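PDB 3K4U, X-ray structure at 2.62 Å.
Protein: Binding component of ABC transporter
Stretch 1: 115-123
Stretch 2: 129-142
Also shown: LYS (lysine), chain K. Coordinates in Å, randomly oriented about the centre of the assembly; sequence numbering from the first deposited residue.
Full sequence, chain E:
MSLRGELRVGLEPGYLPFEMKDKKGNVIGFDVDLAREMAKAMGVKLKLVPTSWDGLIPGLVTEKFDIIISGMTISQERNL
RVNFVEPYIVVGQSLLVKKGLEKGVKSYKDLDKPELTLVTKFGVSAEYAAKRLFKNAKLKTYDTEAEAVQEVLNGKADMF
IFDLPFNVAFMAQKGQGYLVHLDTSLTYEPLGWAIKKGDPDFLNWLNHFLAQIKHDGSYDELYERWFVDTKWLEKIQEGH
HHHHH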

# COMPACT_ATOMS: atom_id res chain seq x y z
N GLU E 115 26.47 26.79 -34.98
CA GLU E 115 25.83 28.07 -35.25
C GLU E 115 25.46 28.74 -33.91
O GLU E 115 25.86 29.87 -33.61
CB GLU E 115 24.54 27.84 -36.07
CG GLU E 115 24.43 28.63 -37.39
CD GLU E 115 24.17 30.15 -37.24
OE1 GLU E 115 24.48 30.90 -38.20
OE2 GLU E 115 23.64 30.58 -36.19
N LEU E 116 24.71 28.00 -33.10
CA LEU E 116 24.18 28.49 -31.84
C LEU E 116 25.20 28.74 -30.72
O LEU E 116 26.19 28.01 -30.57
CB LEU E 116 23.07 27.55 -31.35
CG LEU E 116 21.86 27.51 -32.29
CD1 LEU E 116 21.04 26.29 -32.03
CD2 LEU E 116 21.01 28.78 -32.20
N THR E 117 24.93 29.79 -29.95
CA THR E 117 25.73 30.17 -28.78
C THR E 117 24.89 29.96 -27.52
O THR E 117 23.72 30.38 -27.48
CB THR E 117 26.09 31.66 -28.86
OG1 THR E 117 26.17 32.05 -30.25
CG2 THR E 117 27.42 31.91 -28.17
N LEU E 118 25.47 29.30 -26.51
CA LEU E 118 24.76 29.01 -25.25
C LEU E 118 25.50 29.47 -23.97
O LEU E 118 26.68 29.13 -23.75
CB LEU E 118 24.45 27.53 -25.19
CG LEU E 118 24.20 26.77 -23.88
CD1 LEU E 118 22.74 26.43 -23.77
CD2 LEU E 118 25.05 25.52 -23.92
N VAL E 119 24.80 30.21 -23.12
CA VAL E 119 25.45 30.82 -21.96
C VAL E 119 24.90 30.46 -20.58
O VAL E 119 23.66 30.31 -20.39
CB VAL E 119 25.57 32.34 -22.08
CG1 VAL E 119 26.55 32.69 -23.19
CG2 VAL E 119 24.23 32.96 -22.32
N THR E 120 25.83 30.32 -19.64
CA THR E 120 25.48 30.17 -18.23
C THR E 120 26.55 30.76 -17.26
O THR E 120 27.58 31.33 -17.67
CB THR E 120 25.19 28.70 -17.90
OG1 THR E 120 24.31 28.62 -16.78
CG2 THR E 120 26.48 27.94 -17.61
N LYS E 121 26.29 30.60 -15.97
CA LYS E 121 27.19 31.10 -14.97
C LYS E 121 28.40 30.16 -14.82
O LYS E 121 28.28 28.94 -15.09
CB LYS E 121 26.46 31.24 -13.64
CG LYS E 121 27.40 31.39 -12.42
CD LYS E 121 26.60 31.16 -11.15
CE LYS E 121 27.36 31.55 -9.93
NZ LYS E 121 27.58 33.01 -9.88
N PHE E 122 29.52 30.70 -14.36
CA PHE E 122 30.75 29.91 -14.25
C PHE E 122 30.79 28.97 -13.04
O PHE E 122 30.33 29.32 -11.94
CB PHE E 122 31.98 30.82 -14.25
CG PHE E 122 33.28 30.07 -14.14
CD1 PHE E 122 33.89 29.51 -15.29
CD2 PHE E 122 33.88 29.86 -12.89
CE1 PHE E 122 35.10 28.80 -15.20
CE2 PHE E 122 35.09 29.13 -12.79
CZ PHE E 122 35.69 28.60 -13.95
N GLY E 123 31.39 27.79 -13.26
CA GLY E 123 31.60 26.79 -12.19
C GLY E 123 30.34 26.39 -11.44
O GLY E 123 30.33 26.33 -10.23
N ALA E 129 26.76 20.34 -16.56
CA ALA E 129 25.71 19.69 -17.35
C ALA E 129 25.85 20.06 -18.83
O ALA E 129 26.01 19.18 -19.68
CB ALA E 129 24.33 20.04 -16.82
N ALA E 130 25.83 21.36 -19.14
CA ALA E 130 25.99 21.79 -20.53
C ALA E 130 27.22 21.18 -21.19
O ALA E 130 27.18 20.87 -22.38
CB ALA E 130 26.01 23.29 -20.63
N LYS E 131 28.31 21.00 -20.45
CA LYS E 131 29.52 20.41 -21.04
C LYS E 131 29.31 18.93 -21.37
O LYS E 131 29.84 18.43 -22.35
CB LYS E 131 30.74 20.62 -20.15
CG LYS E 131 31.25 22.04 -20.18
CD LYS E 131 32.15 22.35 -19.00
CE LYS E 131 33.61 22.44 -19.41
NZ LYS E 131 34.48 22.67 -18.24
N ARG E 132 28.53 18.25 -20.53
CA ARG E 132 28.10 16.88 -20.79
C ARG E 132 27.09 16.85 -21.95
O ARG E 132 27.35 16.22 -22.97
CB ARG E 132 27.45 16.29 -19.54
CG ARG E 132 28.37 15.53 -18.58
CD ARG E 132 27.59 15.05 -17.35
NE ARG E 132 26.19 14.71 -17.68
CZ ARG E 132 25.10 15.27 -17.15
NH1 ARG E 132 25.20 16.21 -16.21
NH2 ARG E 132 23.89 14.87 -17.55
N LEU E 133 25.97 17.54 -21.79
CA LEU E 133 24.86 17.52 -22.74
C LEU E 133 25.15 18.16 -24.09
O LEU E 133 24.70 17.67 -25.10
CB LEU E 133 23.63 18.20 -22.15
CG LEU E 133 22.48 17.39 -21.53
CD1 LEU E 133 22.93 16.14 -20.78
CD2 LEU E 133 21.67 18.28 -20.62
N PHE E 134 25.88 19.27 -24.10
CA PHE E 134 26.11 19.98 -25.36
C PHE E 134 27.51 19.74 -25.91
O PHE E 134 28.52 19.89 -25.20
CB PHE E 134 25.75 21.47 -25.25
CG PHE E 134 24.27 21.72 -25.07
CD1 PHE E 134 23.43 21.86 -26.16
CD2 PHE E 134 23.71 21.76 -23.79
CE1 PHE E 134 22.07 22.08 -25.99
CE2 PHE E 134 22.34 21.97 -23.62
CZ PHE E 134 21.52 22.13 -24.72
N LYS E 135 27.53 19.34 -27.17
CA LYS E 135 28.71 18.80 -27.81
C LYS E 135 29.16 19.71 -28.93
O LYS E 135 30.35 19.86 -29.16
CB LYS E 135 28.40 17.42 -28.39
CG LYS E 135 27.39 16.57 -27.60
CD LYS E 135 27.92 16.17 -26.23
CE LYS E 135 29.21 15.34 -26.33
NZ LYS E 135 29.65 14.88 -24.97
N ASN E 136 28.19 20.31 -29.61
CA ASN E 136 28.45 21.22 -30.74
C ASN E 136 28.36 22.72 -30.42
O ASN E 136 29.02 23.53 -31.07
CB ASN E 136 27.48 20.96 -31.89
CG ASN E 136 27.37 19.52 -32.26
OD1 ASN E 136 26.28 18.94 -32.19
ND2 ASN E 136 28.47 18.91 -32.68
N ALA E 137 27.50 23.09 -29.47
CA ALA E 137 27.11 24.49 -29.29
C ALA E 137 28.21 25.29 -28.62
O ALA E 137 28.99 24.72 -27.86
CB ALA E 137 25.82 24.60 -28.52
N LYS E 138 28.29 26.58 -28.92
CA LYS E 138 29.24 27.45 -28.21
C LYS E 138 28.76 27.62 -26.79
O LYS E 138 27.60 27.98 -26.55
CB LYS E 138 29.33 28.84 -28.84
CG LYS E 138 30.40 29.04 -29.89
CD LYS E 138 30.23 30.43 -30.50
CE LYS E 138 30.50 30.44 -32.01
NZ LYS E 138 29.94 31.66 -32.68
N LEU E 139 29.65 27.35 -25.84
CA LEU E 139 29.38 27.63 -24.44
C LEU E 139 30.28 28.74 -23.89
O LEU E 139 31.50 28.58 -23.81
CB LEU E 139 29.51 26.37 -23.57
CG LEU E 139 29.22 26.61 -22.07
CD1 LEU E 139 27.74 26.44 -21.78
CD2 LEU E 139 30.05 25.67 -21.20
N LYS E 140 29.64 29.85 -23.51
CA LYS E 140 30.30 30.96 -22.83
C LYS E 140 29.77 31.14 -21.41
O LYS E 140 28.60 30.87 -21.13
CB LYS E 140 30.10 32.26 -23.59
CG LYS E 140 30.97 32.39 -24.82
CD LYS E 140 31.26 33.84 -25.12
CE LYS E 140 30.01 34.59 -25.49
NZ LYS E 140 30.37 35.86 -26.13
N THR E 141 30.64 31.63 -20.54
CA THR E 141 30.35 31.69 -19.11
C THR E 141 30.60 33.07 -18.49
O THR E 141 31.50 33.79 -18.88
CB THR E 141 31.22 30.71 -18.33
OG1 THR E 141 32.58 31.18 -18.37
CG2 THR E 141 31.11 29.31 -18.88
N TYR E 142 29.80 33.37 -17.48
CA TYR E 142 29.77 34.64 -16.84
C TYR E 142 29.64 34.47 -15.34
O TYR E 142 29.01 33.50 -14.86
CB TYR E 142 28.60 35.45 -17.40
CG TYR E 142 28.78 35.74 -18.87
CD1 TYR E 142 29.54 36.83 -19.29
CD2 TYR E 142 28.22 34.90 -19.85
CE1 TYR E 142 29.73 37.09 -20.62
CE2 TYR E 142 28.41 35.16 -21.20
CZ TYR E 142 29.17 36.27 -21.58
OH TYR E 142 29.38 36.55 -22.91
N LYS K . 22.14 24.12 -8.30
CA LYS K . 23.15 25.07 -8.72
C LYS K . 24.50 24.50 -8.32
O LYS K . 24.58 23.81 -7.31
CB LYS K . 22.94 26.42 -8.02
CG LYS K . 23.57 27.60 -8.72
CD LYS K . 24.03 28.60 -7.72
CE LYS K . 24.35 29.97 -8.35
NZ LYS K . 24.49 31.04 -7.34
OXT LYS K . 25.51 24.73 -8.98

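Parallel β-strands pair through a staggered ladder in which alternate residues of each strand supply both backbone N and O, each bridging two residues of its partner; strands 117-121 and 138-142 illustrate the rule, with 737 Å² buried between the stretches, both sides summed. The ladder opens at Leu116, whose O accepts a hydrogen bond from Lys138 N (3.0 Å). Thr117 CG2 packs on Lys138 CB (3.7 Å), the aliphatic part of an otherwise exposed lysine.

Leu118 is the hub. Leu118 N donates to Lys138 O (2.5 Å) and Leu118 O accepts from Lys140 N (3.1 Å), while its buried side chain turns to the other face of the sheet. There Leu118 CD2 meets Leu139 CD1 (3.6 Å) and Ala130 CB (4.1 Å), and lies over one face of the Phe134 ring, nearest Phe134 CD2 (4.0 Å), so a branched apolar residue joins the strand pair to the helix that leads towards strand 138-142, and to Phe134 just after it.

Val119, buried and branched, is back on the Thr117 face; Val119 CG1 packs against Lys140 CB (3.6 Å) and the edge of the Tyr142 ring at CE2 (3.7 Å). Thr120 repeats the pattern of Leu118: Thr120 N donates to Lys140 O (3.2 Å), and Thr120 O accepts from Tyr142 N (3.0 Å); its buried OG1 is hydrogen-bonded elsewhere in the structure. Lys121 points away overall, although its CB still touches the other stretch, and Lys121 CE lies 3.7 Å from CE of the bound lysine. Phe122 N closes the ladder on Tyr142 O (2.9 Å).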